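Local structure of siderophore periplasmic binding protein (Thermobifida fusca, 5DH0) at residues R44-E49 and E61-I66; I94-I99 and E124-I129; K217-Q222 and L241-V246; D245-E250 and L273-A278. The protein probably binds ferric siderophores of the fuscachelin type outside the cell membrane and hands them on for iron uptake. One frame throughout, in Å; residues are numbered along the deposited sequence.

The four contacts fall into two pairs on opposite sides of the chain's centre, as expected for a periplasmic binding protein built of two lobes. Interactions 1 and 2 come first along the chain, in series, with centres 12 Å apart; Leu48 of the first packs on Ile94 and Leu126 of the second, tying the parallel sheet to the helices beside it. Interactions 3 and 4 follow, their centres 9 Å from each other and 39 to 47 Å from the centres of interactions 1 and 2. They share Asp245 and Val246, where the 241-246 loop runs into strand 246-250 of the mixed sheet. Each pair thus knits one lobe internally, and none of the four contacts joins the two lobes.

Interaction 1: R44-E49 and E61-I66; sequences RIVALE and EPVGVI
Ile45 to Ala47 and Gly64 to Ile66 run side by side as neighbouring parallel strands, the two strands of a beta-alpha-beta unit whose crossover is helix 52-57. Their short axes approach to 4.7 Å at an angle of 11°. Three backbone bonds join the two segments, the first just ahead of strand 64-66: Val63 N gives to Ile45 O at 2.8 Å, Ala47 N to Gly64 O at 2.9 Å, and Ile66 N to Ala47 O at 3.1 Å. Ala47 thus both gives and accepts, bonding to the residues before and after its partner Val65, as parallel pairing requires. At the start of strand 45-47 a water accepts from Ile45 N and donates to Glu61 O, bridging the two backbones.

Side chains close both ends. At the far end, Ile66 and Glu49 lie alongside each other and point the same way, CD1 of Ile66 meeting CB of Glu49 at 4.0 Å. At the near end, Val63 CG1, set anti to its own carbonyl carbon, sits over the centre of one guanidinium face of Arg44, 3.7 Å from Arg44 CZ.

Further out, the Glu49 carboxylate carries on to a salt bridge with Arg112. Along the other edge of strand 45-47, backbone bonds to Leu106 and Ile108 add strand 106-112 to the parallel sheet, while strand 86-88 lies beyond strand 64-66. Arg44 is bent at chi3 (112°), which brings its guanidinium round to Val63, and its NH1 bonds to the carbonyl oxygen of Gln103.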
loop_
_atom_site.group_PDB
_atom_site.type_symbol
_atom_site.label_atom_id
_atom_site.label_comp_id
_atom_site.label_asym_id
_atom_site.label_seq_id
_atom_site.Cartn_x
_atom_site.Cartn_y
_atom_site.Cartn_z
ATOM N N ARG A 44 -23.917 -42.546 -14.131
ATOM C CA ARG A 44 -22.862 -42.467 -15.121
ATOM C C ARG A 44 -22.633 -41.030 -15.535
ATOM O O ARG A 44 -23.281 -40.539 -16.469
ATOM C CB ARG A 44 -23.205 -43.314 -16.347
ATOM C CG ARG A 44 -23.572 -44.741 -16.042
ATOM C CD ARG A 44 -23.457 -45.580 -17.288
ATOM N NE ARG A 44 -22.344 -46.494 -17.116
ATOM C CZ ARG A 44 -21.343 -46.630 -17.965
ATOM N NH1 ARG A 44 -21.298 -45.924 -19.079
ATOM N NH2 ARG A 44 -20.387 -47.478 -17.681
ATOM N N ILE A 45 -21.712 -40.358 -14.854
ATOM C CA ILE A 45 -21.525 -38.925 -15.054
ATOM C C ILE A 45 -20.303 -38.631 -15.928
ATOM O O ILE A 45 -19.211 -39.157 -15.675
ATOM C CB ILE A 45 -21.399 -38.217 -13.686
ATOM C CG1 ILE A 45 -22.709 -38.387 -12.919
ATOM C CG2 ILE A 45 -21.058 -36.733 -13.843
ATOM C CD1 ILE A 45 -22.597 -38.194 -11.437
ATOM N N VAL A 46 -20.490 -37.824 -16.973
ATOM C CA VAL A 46 -19.345 -37.242 -17.684
ATOM C C VAL A 46 -19.060 -35.853 -17.121
ATOM O O VAL A 46 -19.901 -34.957 -17.193
ATOM C CB VAL A 46 -19.566 -37.144 -19.202
ATOM C CG1 VAL A 46 -18.549 -36.191 -19.831
ATOM C CG2 VAL A 46 -19.440 -38.513 -19.835
ATOM N N ALA A 47 -17.879 -35.697 -16.536
ATOM C CA ALA A 47 -17.449 -34.417 -15.983
ATOM C C ALA A 47 -16.637 -33.632 -17.000
ATOM O O ALA A 47 -15.484 -33.960 -17.270
ATOM C CB ALA A 47 -16.629 -34.633 -14.709
ATOM N N LEU A 48 -17.236 -32.602 -17.580
ATOM C CA LEU A 48 -16.455 -31.665 -18.370
ATOM C C LEU A 48 -15.790 -30.682 -17.405
ATOM O O LEU A 48 -15.726 -30.947 -16.189
ATOM C CB LEU A 48 -17.324 -30.957 -19.403
ATOM C CG LEU A 48 -18.025 -31.964 -20.320
ATOM C CD1 LEU A 48 -18.911 -31.280 -21.332
ATOM C CD2 LEU A 48 -17.021 -32.872 -21.009
ATOM N N GLU A 49 -15.291 -29.564 -17.931
ATOM C CA GLU A 49 -14.511 -28.642 -17.107
ATOM C C GLU A 49 -15.291 -28.186 -15.866
ATOM O O GLU A 49 -16.489 -27.899 -15.948
ATOM C CB GLU A 49 -14.053 -27.423 -17.915
ATOM C CG GLU A 49 -12.935 -26.658 -17.214
ATOM C CD GLU A 49 -12.614 -25.319 -17.855
ATOM O OE1 GLU A 49 -13.564 -24.648 -18.335
ATOM O OE2 GLU A 49 -11.412 -24.938 -17.855
ATOM N N GLU A 61 -17.301 -42.005 -9.235
ATOM C CA GLU A 61 -16.382 -42.301 -10.335
ATOM C C GLU A 61 -17.038 -41.932 -11.666
ATOM O O GLU A 61 -17.997 -42.586 -12.103
ATOM C CB GLU A 61 -15.981 -43.774 -10.342
ATOM C CG GLU A 61 -15.237 -44.243 -9.100
ATOM C CD GLU A 61 -14.712 -45.676 -9.234
ATOM O OE1 GLU A 61 -14.147 -46.025 -10.299
ATOM O OE2 GLU A 61 -14.865 -46.456 -8.271
ATOM N N PRO A 62 -16.531 -40.876 -12.316
ATOM C CA PRO A 62 -17.139 -40.406 -13.565
ATOM C C PRO A 62 -16.838 -41.391 -14.665
ATOM O O PRO A 62 -15.825 -42.088 -14.563
ATOM C CB PRO A 62 -16.457 -39.060 -13.810
ATOM C CG PRO A 62 -15.114 -39.198 -13.145
ATOM C CD PRO A 62 -15.283 -40.163 -11.990
ATOM N N VAL A 63 -17.686 -41.475 -15.684
ATOM C CA VAL A 63 -17.406 -42.387 -16.794
ATOM C C VAL A 63 -16.606 -41.718 -17.929
ATOM O O VAL A 63 -16.243 -42.375 -18.914
ATOM C CB VAL A 63 -18.702 -42.981 -17.364
ATOM C CG1 VAL A 63 -19.313 -43.935 -16.358
ATOM C CG2 VAL A 63 -19.677 -41.872 -17.755
ATOM N N GLY A 64 -16.321 -40.423 -17.769
ATOM C CA GLY A 64 -15.521 -39.656 -18.711
ATOM C C GLY A 64 -15.129 -38.321 -18.105
ATOM O O GLY A 64 -15.923 -37.697 -17.402
ATOM N N VAL A 65 -13.907 -37.871 -18.352
ATOM C CA VAL A 65 -13.466 -36.587 -17.804
ATOM C C VAL A 65 -12.764 -35.740 -18.828
ATOM O O VAL A 65 -12.287 -36.242 -19.844
ATOM C CB VAL A 65 -12.492 -36.746 -16.602
ATOM C CG1 VAL A 65 -13.186 -37.372 -15.438
ATOM C CG2 VAL A 65 -11.267 -37.559 -17.001
ATOM N N ILE A 66 -12.703 -34.447 -18.547
ATOM C CA ILE A 66 -11.790 -33.573 -19.254
ATOM C C ILE A 66 -10.379 -33.997 -18.877
ATOM O O ILE A 66 -10.133 -34.403 -17.730
ATOM C CB ILE A 66 -12.014 -32.080 -18.908
ATOM C CG1 ILE A 66 -10.956 -31.211 -19.604
ATOM C CG2 ILE A 66 -11.956 -31.863 -17.406
ATOM C CD1 ILE A 66 -11.163 -29.733 -19.452
HETATM O O HOH W 1 -20.394 -41.691 -12.918
#

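Interaction 2: I94-I99 and E124-I129; sequences INMEAI and EDLEKI
Met96 reaches across to Leu126 at about a right angle, laying its thioether against one branch of the leucine: SD lies 3.4 Å from Leu126 CD2. The methionine is bent at chi2 (-70°), and this turn carries the sulfur and the terminal methyl over to the other segment. CE then settles in the angle between two residues, 3.6 Å from Asp125 CB and close to the same leucine methyl. Leu126 CD2 is also approached by Ile99, whose CD1 comes to 3.5 Å, again with the side chains crossing. Ile99 meets a second partner through its other branch: CG2, anti to the backbone N, packs at 3.7 Å on CD1 of Ile129. That same Ile129 methyl lies 3.7 Å from Met96 O. Ile94 CG2 makes a looser approach to Leu126.

These side chains join the start of helix 96-102 to the C-terminal part of the helix that begins at 116, two connections of the lobe that holds the parallel sheet. Asn95 is the N-cap of helix 96-102; its OD1 accepts from Ala98 N, with the donor well above the carbonyl plane. On the sheet side, Leu126 touches Thr132 and Phe134 of strand 132-137, and Ile99 touches Val87 of strand 86-88. Shortening Met96 to an alanine is likely to open a gap beside Leu126 CD2 and leave Asp125 CB without its apolar cover.

Cohesion here rests on dispersion between methyl groups and a thioether, so shape rather than polar pairing sets how the two segments fit.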
loop_
_atom_site.group_PDB
_atom_site.type_symbol
_atom_site.label_atom_id
_atom_site.label_comp_id
_atom_site.label_asym_id
_atom_site.label_seq_id
_atom_site.Cartn_x
_atom_site.Cartn_y
_atom_site.Cartn_z
ATOM N N ILE A 94 -14.505 -30.464 -27.328
ATOM C CA ILE A 94 -15.223 -31.632 -26.854
ATOM C C ILE A 94 -15.234 -32.755 -27.898
ATOM O O ILE A 94 -15.589 -32.549 -29.054
ATOM C CB ILE A 94 -16.672 -31.249 -26.458
ATOM C CG1 ILE A 94 -16.653 -30.279 -25.273
ATOM C CG2 ILE A 94 -17.494 -32.476 -26.128
ATOM C CD1 ILE A 94 -18.031 -29.764 -24.875
ATOM N N ASN A 95 -14.817 -33.939 -27.474
ATOM C CA ASN A 95 -14.872 -35.136 -28.300
ATOM C C ASN A 95 -16.230 -35.819 -28.133
ATOM O O ASN A 95 -16.409 -36.649 -27.244
ATOM C CB ASN A 95 -13.738 -36.077 -27.911
ATOM C CG ASN A 95 -13.592 -37.248 -28.850
ATOM O OD1 ASN A 95 -14.525 -37.626 -29.557
ATOM N ND2 ASN A 95 -12.411 -37.844 -28.848
ATOM N N MET A 96 -17.184 -35.442 -28.979
ATOM C CA MET A 96 -18.551 -35.937 -28.899
ATOM C C MET A 96 -18.638 -37.462 -28.966
ATOM O O MET A 96 -19.403 -38.084 -28.223
ATOM C CB MET A 96 -19.381 -35.315 -30.014
ATOM C CG MET A 96 -19.655 -33.833 -29.812
ATOM S SD MET A 96 -20.810 -33.563 -28.453
ATOM C CE MET A 96 -20.995 -31.776 -28.454
ATOM N N GLU A 97 -17.846 -38.051 -29.858
ATOM C CA GLU A 97 -17.776 -39.498 -29.992
ATOM C C GLU A 97 -17.365 -40.173 -28.701
ATOM O O GLU A 97 -17.912 -41.201 -28.327
ATOM C CB GLU A 97 -16.786 -39.887 -31.087
ATOM C CG GLU A 97 -17.321 -39.768 -32.489
ATOM C CD GLU A 97 -17.056 -41.027 -33.283
ATOM O OE1 GLU A 97 -16.224 -41.846 -32.822
ATOM O OE2 GLU A 97 -17.688 -41.204 -34.349
ATOM N N ALA A 98 -16.374 -39.599 -28.033
ATOM C CA ALA A 98 -15.873 -40.175 -26.797
ATOM C C ALA A 98 -16.972 -40.149 -25.734
ATOM O O ALA A 98 -17.094 -41.068 -24.917
ATOM C CB ALA A 98 -14.628 -39.426 -26.324
ATOM N N ILE A 99 -17.786 -39.103 -25.763
ATOM C CA ILE A 99 -18.832 -38.963 -24.768
ATOM C C ILE A 99 -19.904 -40.017 -24.976
ATOM O O ILE A 99 -20.349 -40.642 -24.017
ATOM C CB ILE A 99 -19.461 -37.563 -24.794
ATOM C CG1 ILE A 99 -18.424 -36.536 -24.338
ATOM C CG2 ILE A 99 -20.714 -37.531 -23.920
ATOM C CD1 ILE A 99 -18.961 -35.140 -24.203
ATOM N N GLU A 124 -26.988 -28.337 -26.920
ATOM C CA GLU A 124 -28.034 -28.992 -27.694
ATOM C C GLU A 124 -27.512 -30.291 -28.293
ATOM O O GLU A 124 -28.210 -31.305 -28.292
ATOM C CB GLU A 124 -28.559 -28.066 -28.791
ATOM N N ASP A 125 -26.278 -30.255 -28.791
ATOM C CA ASP A 125 -25.616 -31.443 -29.322
ATOM C C ASP A 125 -25.490 -32.532 -28.251
ATOM O O ASP A 125 -25.822 -33.693 -28.491
ATOM C CB ASP A 125 -24.225 -31.083 -29.872
ATOM C CG ASP A 125 -24.283 -30.327 -31.202
ATOM O OD1 ASP A 125 -25.389 -30.174 -31.761
ATOM O OD2 ASP A 125 -23.215 -29.887 -31.692
ATOM N N LEU A 126 -25.028 -32.147 -27.064
ATOM C CA LEU A 126 -24.783 -33.096 -25.982
ATOM C C LEU A 126 -26.053 -33.756 -25.461
ATOM O O LEU A 126 -26.000 -34.838 -24.880
ATOM C CB LEU A 126 -24.065 -32.409 -24.818
ATOM C CG LEU A 126 -22.629 -31.957 -25.077
ATOM C CD1 LEU A 126 -22.169 -31.038 -23.970
ATOM C CD2 LEU A 126 -21.712 -33.148 -25.171
ATOM N N GLU A 127 -27.197 -33.114 -25.657
ATOM C CA GLU A 127 -28.430 -33.662 -25.113
ATOM C C GLU A 127 -29.043 -34.709 -26.027
ATOM O O GLU A 127 -29.991 -35.389 -25.654
ATOM C CB GLU A 127 -29.425 -32.549 -24.819
ATOM C CG GLU A 127 -29.413 -32.180 -23.359
ATOM C CD GLU A 127 -30.184 -30.925 -23.065
ATOM O OE1 GLU A 127 -30.497 -30.189 -24.030
ATOM O OE2 GLU A 127 -30.458 -30.670 -21.864
ATOM N N LYS A 128 -28.478 -34.847 -27.220
ATOM C CA LYS A 128 -28.796 -35.977 -28.077
ATOM C C LYS A 128 -28.221 -37.242 -27.436
ATOM O O LYS A 128 -28.724 -38.345 -27.642
ATOM C CB LYS A 128 -28.247 -35.759 -29.491
ATOM C CG LYS A 128 -28.828 -34.523 -30.163
ATOM C CD LYS A 128 -28.719 -34.573 -31.678
ATOM C CE LYS A 128 -27.344 -34.149 -32.163
ATOM N NZ LYS A 128 -27.293 -34.082 -33.656
ATOM N N ILE A 129 -27.175 -37.058 -26.635
ATOM C CA ILE A 129 -26.537 -38.153 -25.920
ATOM C C ILE A 129 -27.142 -38.387 -24.538
ATOM O O ILE A 129 -27.487 -39.516 -24.190
ATOM C CB ILE A 129 -25.037 -37.903 -25.732
ATOM C CG1 ILE A 129 -24.343 -37.729 -27.080
ATOM C CG2 ILE A 129 -24.413 -39.039 -24.920
ATOM C CD1 ILE A 129 -22.857 -37.427 -26.955
#

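Interaction 3: K217-Q222 and L241-V246; sequences KQSKAQ and LSDADV
Ser219 OG donates to Asp243 OD1 at 2.9 Å and, through its oxygen, accepts from Ala221 N at the same distance, the N-H pointing almost straight at it (170°). A second bond falls on the other carboxylate oxygen: Lys220 N gives to Asp243 OD2 at 3.0 Å, nearly linear at 171°. Both oxygens use their syn lone pairs, so the carboxylate takes the serine hydroxyl and the next backbone amide as a two-pronged grip that fixes its rotation. Asp243 CG stands between the backbone N and the carbonyl carbon (chi1 63°), a setting that directs the carboxylate at the other segment.

The acceptance by Ser219 OG from the amide two residues on makes an ST turn at the start of the 3-10 segment beginning at Lys220, while Asp243 sits in a type I beta turn from Leu241 to Ala244. The contact thus pins the chain just after strand 217-218 to the loop leading into strand 246-250, both members of the mixed sheet. A leucine in place of Asp243 would probably leave Lys220 N and the Ser219 hydroxyl without their acceptor and let the two turns shift apart.

On the inner side, Ala221 CB packs on Leu241 CD2 at 4.0 Å, and Leu241 continues onto Val200 and Phe198 of strand 197-201. The extended Lys220 chain passes obliquely by the carboxylate to the subunit boundary, where NZ bonds to the carbonyl oxygen of Thr83 of the second subunit. Ser242 and Asp243 pack on the same threonine.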
loop_
_atom_site.group_PDB
_atom_site.type_symbol
_atom_site.label_atom_id
_atom_site.label_comp_id
_atom_site.label_asym_id
_atom_site.label_seq_id
_atom_site.Cartn_x
_atom_site.Cartn_y
_atom_site.Cartn_z
ATOM N N LYS A 217 -5.045 -6.902 3.753
ATOM C CA LYS A 217 -4.507 -5.869 2.898
ATOM C C LYS A 217 -3.508 -6.520 1.923
ATOM O O LYS A 217 -2.722 -7.402 2.321
ATOM C CB LYS A 217 -3.865 -4.779 3.764
ATOM C CG LYS A 217 -3.039 -3.745 3.012
ATOM C CD LYS A 217 -3.164 -2.328 3.624
ATOM C CE LYS A 217 -3.268 -2.326 5.143
ATOM N NZ LYS A 217 -2.071 -2.874 5.818
ATOM N N GLN A 218 -3.543 -6.143 0.644
ATOM C CA GLN A 218 -2.555 -6.706 -0.281
ATOM C C GLN A 218 -1.720 -5.625 -0.953
ATOM O O GLN A 218 -2.074 -4.450 -0.927
ATOM C CB GLN A 218 -3.219 -7.615 -1.340
ATOM C CG GLN A 218 -3.998 -8.777 -0.721
ATOM C CD GLN A 218 -4.596 -9.735 -1.741
ATOM O OE1 GLN A 218 -3.877 -10.478 -2.406
ATOM N NE2 GLN A 218 -5.922 -9.710 -1.877
ATOM N N SER A 219 -0.611 -6.059 -1.556
ATOM C CA SER A 219 0.386 -5.188 -2.167
ATOM C C SER A 219 -0.093 -4.244 -3.289
ATOM O O SER A 219 -0.988 -4.576 -4.067
ATOM C CB SER A 219 1.511 -6.067 -2.713
ATOM O OG SER A 219 2.378 -5.294 -3.509
ATOM N N LYS A 220 0.535 -3.073 -3.378
ATOM C CA LYS A 220 0.372 -2.160 -4.523
ATOM C C LYS A 220 0.644 -2.823 -5.887
ATOM O O LYS A 220 0.254 -2.289 -6.932
ATOM C CB LYS A 220 1.326 -0.973 -4.395
ATOM C CG LYS A 220 2.748 -1.407 -4.676
ATOM C CD LYS A 220 3.793 -0.342 -4.532
ATOM C CE LYS A 220 5.153 -1.013 -4.618
ATOM N NZ LYS A 220 6.284 -0.094 -4.381
ATOM N N ALA A 221 1.336 -3.963 -5.878
ATOM C CA ALA A 221 1.687 -4.636 -7.118
ATOM C C ALA A 221 0.450 -5.120 -7.872
ATOM O O ALA A 221 0.490 -5.250 -9.092
ATOM C CB ALA A 221 2.639 -5.797 -6.844
ATOM N N GLN A 222 -0.647 -5.387 -7.160
ATOM C CA GLN A 222 -1.922 -5.703 -7.819
ATOM C C GLN A 222 -2.474 -4.588 -8.686
ATOM O O GLN A 222 -3.161 -4.854 -9.672
ATOM C CB GLN A 222 -3.017 -6.024 -6.814
ATOM C CG GLN A 222 -2.698 -7.061 -5.811
ATOM C CD GLN A 222 -3.838 -7.233 -4.862
ATOM O OE1 GLN A 222 -4.252 -6.271 -4.207
ATOM N NE2 GLN A 222 -4.378 -8.456 -4.789
ATOM N N LEU A 241 7.213 -5.595 -5.157
ATOM C CA LEU A 241 6.709 -6.355 -4.023
ATOM C C LEU A 241 7.311 -5.886 -2.704
ATOM O O LEU A 241 7.135 -6.531 -1.667
ATOM C CB LEU A 241 7.002 -7.839 -4.223
ATOM C CG LEU A 241 6.163 -8.430 -5.340
ATOM C CD1 LEU A 241 6.672 -9.804 -5.727
ATOM C CD2 LEU A 241 4.735 -8.482 -4.840
ATOM N N SER A 242 8.018 -4.765 -2.744
ATOM C CA SER A 242 8.755 -4.299 -1.572
ATOM C C SER A 242 7.842 -3.965 -0.374
ATOM O O SER A 242 8.282 -4.027 0.772
ATOM C CB SER A 242 9.602 -3.074 -1.935
ATOM O OG SER A 242 8.767 -1.977 -2.300
ATOM N N ASP A 243 6.580 -3.619 -0.626
ATOM C CA ASP A 243 5.669 -3.297 0.485
ATOM C C ASP A 243 5.021 -4.515 1.134
ATOM O O ASP A 243 4.325 -4.382 2.128
ATOM C CB ASP A 243 4.567 -2.335 0.027
ATOM C CG ASP A 243 3.666 -2.933 -1.051
ATOM O OD1 ASP A 243 4.171 -3.760 -1.858
ATOM O OD2 ASP A 243 2.467 -2.545 -1.106
ATOM N N ALA A 244 5.236 -5.699 0.579
ATOM C CA ALA A 244 4.644 -6.907 1.148
ATOM C C ALA A 244 5.401 -7.378 2.400
ATOM O O ALA A 244 6.625 -7.474 2.405
ATOM C CB ALA A 244 4.611 -8.012 0.102
ATOM N N ASP A 245 4.664 -7.679 3.458
ATOM C CA ASP A 245 5.258 -8.239 4.664
ATOM C C ASP A 245 5.314 -9.757 4.556
ATOM O O ASP A 245 6.181 -10.407 5.121
ATOM C CB ASP A 245 4.439 -7.838 5.905
ATOM C CG ASP A 245 4.269 -6.327 6.039
ATOM O OD1 ASP A 245 5.246 -5.580 5.814
ATOM O OD2 ASP A 245 3.143 -5.880 6.361
ATOM N N VAL A 246 4.341 -10.306 3.838
ATOM C CA VAL A 246 4.156 -11.737 3.663
ATOM C C VAL A 246 3.876 -12.033 2.195
ATOM O O VAL A 246 3.023 -11.395 1.564
ATOM C CB VAL A 246 2.990 -12.280 4.504
ATOM C CG1 VAL A 246 2.741 -13.760 4.181
ATOM C CG2 VAL A 246 3.259 -12.075 5.981
HETATM O O HOH W 2 8.716 -0.208 -5.016
#

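Interaction 4: D245-E250 and L273-A278; sequences DVIFYE and LPAVEA
The backbone of Asp245 comes up against the first turn of helix 274-277 where strand 246-250 begins, its CA 4.9 Å from that of Ala275. The short helix packs there against the mixed sheet of this alpha/beta lobe, and the chain beyond it enters strand 281-284, the parallel neighbour of 246-250. Backbone bonds from Ile247 to Gln280 and His282 set this pairing.

Ile247 is the side chain that reaches the helix. With CG1 turned anti to the carbonyl carbon (chi1 -67°) and the chain extended beyond it, CD1 is carried to Leu273, where Ile247 CD1 meets Leu273 CD1 at 3.7 Å and the two side chains cross at about a right angle. Partway along, Ile247 CG1 rests on Ala275 CB at 3.8 Å, so one isoleucine spans both the N-cap residue and the first turn. Trp270 packs on Ile247 as well and extends this apolar patch. Behind the strand, Val246 and Phe248 pack on Val305 of helix 292-307, so the sheet is covered by helices on both faces.

The Asp245 side chain heads away from the helix, and its OD2 accepts instead from Thr187 N at the start of strand 187-193. What Asp245 offers the helix is backbone: the small Ala275 side chain lets the two chains come close, its CB lying 3.5 Å from Asp245 O.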
loop_
_atom_site.group_PDB
_atom_site.type_symbol
_atom_site.label_atom_id
_atom_site.label_comp_id
_atom_site.label_asym_id
_atom_site.label_seq_id
_atom_site.Cartn_x
_atom_site.Cartn_y
_atom_site.Cartn_z
ATOM N N ASP A 245 4.664 -7.679 3.458
ATOM C CA ASP A 245 5.258 -8.239 4.664
ATOM C C ASP A 245 5.314 -9.757 4.556
ATOM O O ASP A 245 6.181 -10.407 5.121
ATOM C CB ASP A 245 4.439 -7.838 5.905
ATOM C CG ASP A 245 4.269 -6.327 6.039
ATOM O OD1 ASP A 245 5.246 -5.580 5.814
ATOM O OD2 ASP A 245 3.143 -5.880 6.361
ATOM N N VAL A 246 4.341 -10.306 3.838
ATOM C CA VAL A 246 4.156 -11.737 3.663
ATOM C C VAL A 246 3.876 -12.033 2.195
ATOM O O VAL A 246 3.023 -11.395 1.564
ATOM C CB VAL A 246 2.990 -12.280 4.504
ATOM C CG1 VAL A 246 2.741 -13.760 4.181
ATOM C CG2 VAL A 246 3.259 -12.075 5.981
ATOM N N ILE A 247 4.601 -13.002 1.654
ATOM C CA ILE A 247 4.425 -13.380 0.274
ATOM C C ILE A 247 4.028 -14.841 0.190
ATOM O O ILE A 247 4.706 -15.703 0.739
ATOM C CB ILE A 247 5.704 -13.133 -0.531
ATOM C CG1 ILE A 247 5.985 -11.635 -0.626
ATOM C CG2 ILE A 247 5.584 -13.731 -1.920
ATOM C CD1 ILE A 247 7.225 -11.317 -1.497
ATOM N N PHE A 248 2.907 -15.102 -0.476
ATOM C CA PHE A 248 2.503 -16.455 -0.850
ATOM C C PHE A 248 2.875 -16.737 -2.309
ATOM O O PHE A 248 2.758 -15.853 -3.175
ATOM C CB PHE A 248 0.996 -16.637 -0.688
ATOM C CG PHE A 248 0.538 -16.808 0.725
ATOM C CD1 PHE A 248 0.704 -18.022 1.382
ATOM C CD2 PHE A 248 -0.108 -15.769 1.382
ATOM C CE1 PHE A 248 0.255 -18.184 2.696
ATOM C CE2 PHE A 248 -0.564 -15.922 2.686
ATOM C CZ PHE A 248 -0.381 -17.127 3.344
ATOM N N TYR A 249 3.302 -17.962 -2.590
ATOM C CA TYR A 249 3.474 -18.396 -3.976
ATOM C C TYR A 249 2.612 -19.635 -4.221
ATOM O O TYR A 249 2.576 -20.555 -3.418
ATOM C CB TYR A 249 4.971 -18.666 -4.315
ATOM C CG TYR A 249 5.676 -19.685 -3.425
ATOM C CD1 TYR A 249 6.360 -19.293 -2.272
ATOM C CD2 TYR A 249 5.662 -21.035 -3.731
ATOM C CE1 TYR A 249 6.994 -20.225 -1.457
ATOM C CE2 TYR A 249 6.294 -21.954 -2.920
ATOM C CZ TYR A 249 6.954 -21.547 -1.792
ATOM O OH TYR A 249 7.571 -22.479 -1.005
ATOM N N GLU A 250 1.920 -19.663 -5.345
ATOM C CA GLU A 250 1.131 -20.830 -5.721
ATOM C C GLU A 250 1.966 -22.106 -5.870
ATOM O O GLU A 250 3.081 -22.082 -6.397
ATOM C CB GLU A 250 0.376 -20.527 -7.019
ATOM C CG GLU A 250 -0.634 -19.381 -6.833
ATOM C CD GLU A 250 -1.526 -19.152 -8.044
ATOM O OE1 GLU A 250 -1.174 -19.688 -9.129
ATOM O OE2 GLU A 250 -2.575 -18.445 -7.903
ATOM N N LEU A 273 13.933 -8.635 -1.216
ATOM C CA LEU A 273 12.600 -8.305 -0.696
ATOM C C LEU A 273 12.547 -8.407 0.820
ATOM O O LEU A 273 12.976 -9.420 1.387
ATOM C CB LEU A 273 11.534 -9.223 -1.291
ATOM C CG LEU A 273 11.273 -9.033 -2.776
ATOM C CD1 LEU A 273 10.221 -10.033 -3.258
ATOM C CD2 LEU A 273 10.877 -7.587 -3.049
ATOM N N PRO A 274 12.006 -7.364 1.475
ATOM C CA PRO A 274 11.757 -7.373 2.920
ATOM C C PRO A 274 11.100 -8.674 3.385
ATOM O O PRO A 274 11.504 -9.233 4.403
ATOM C CB PRO A 274 10.809 -6.186 3.125
ATOM C CG PRO A 274 11.125 -5.251 2.023
ATOM C CD PRO A 274 11.602 -6.090 0.849
ATOM N N ALA A 275 10.109 -9.162 2.645
ATOM C CA ALA A 275 9.403 -10.363 3.077
ATOM C C ALA A 275 10.308 -11.587 2.984
ATOM O O ALA A 275 10.200 -12.520 3.785
ATOM C CB ALA A 275 8.150 -10.571 2.266
ATOM N N VAL A 276 11.206 -11.582 2.009
ATOM C CA VAL A 276 12.140 -12.689 1.857
ATOM C C VAL A 276 13.139 -12.670 3.005
ATOM O O VAL A 276 13.326 -13.672 3.688
ATOM C CB VAL A 276 12.860 -12.622 0.505
ATOM C CG1 VAL A 276 13.933 -13.699 0.417
ATOM C CG2 VAL A 276 11.842 -12.757 -0.605
ATOM N N GLU A 277 13.744 -11.509 3.234
ATOM C CA GLU A 277 14.644 -11.315 4.366
ATOM C C GLU A 277 14.007 -11.618 5.710
ATOM O O GLU A 277 14.693 -12.029 6.641
ATOM C CB GLU A 277 15.164 -9.889 4.378
ATOM C CG GLU A 277 16.136 -9.609 3.255
ATOM C CD GLU A 277 16.440 -8.139 3.143
ATOM O OE1 GLU A 277 15.742 -7.362 3.827
ATOM O OE2 GLU A 277 17.360 -7.760 2.383
ATOM N N ALA A 278 12.701 -11.416 5.816
ATOM C CA ALA A 278 11.999 -11.679 7.066
ATOM C C ALA A 278 11.603 -13.143 7.240
ATOM O O ALA A 278 11.015 -13.501 8.265
ATOM C CB ALA A 278 10.749 -10.792 7.165
#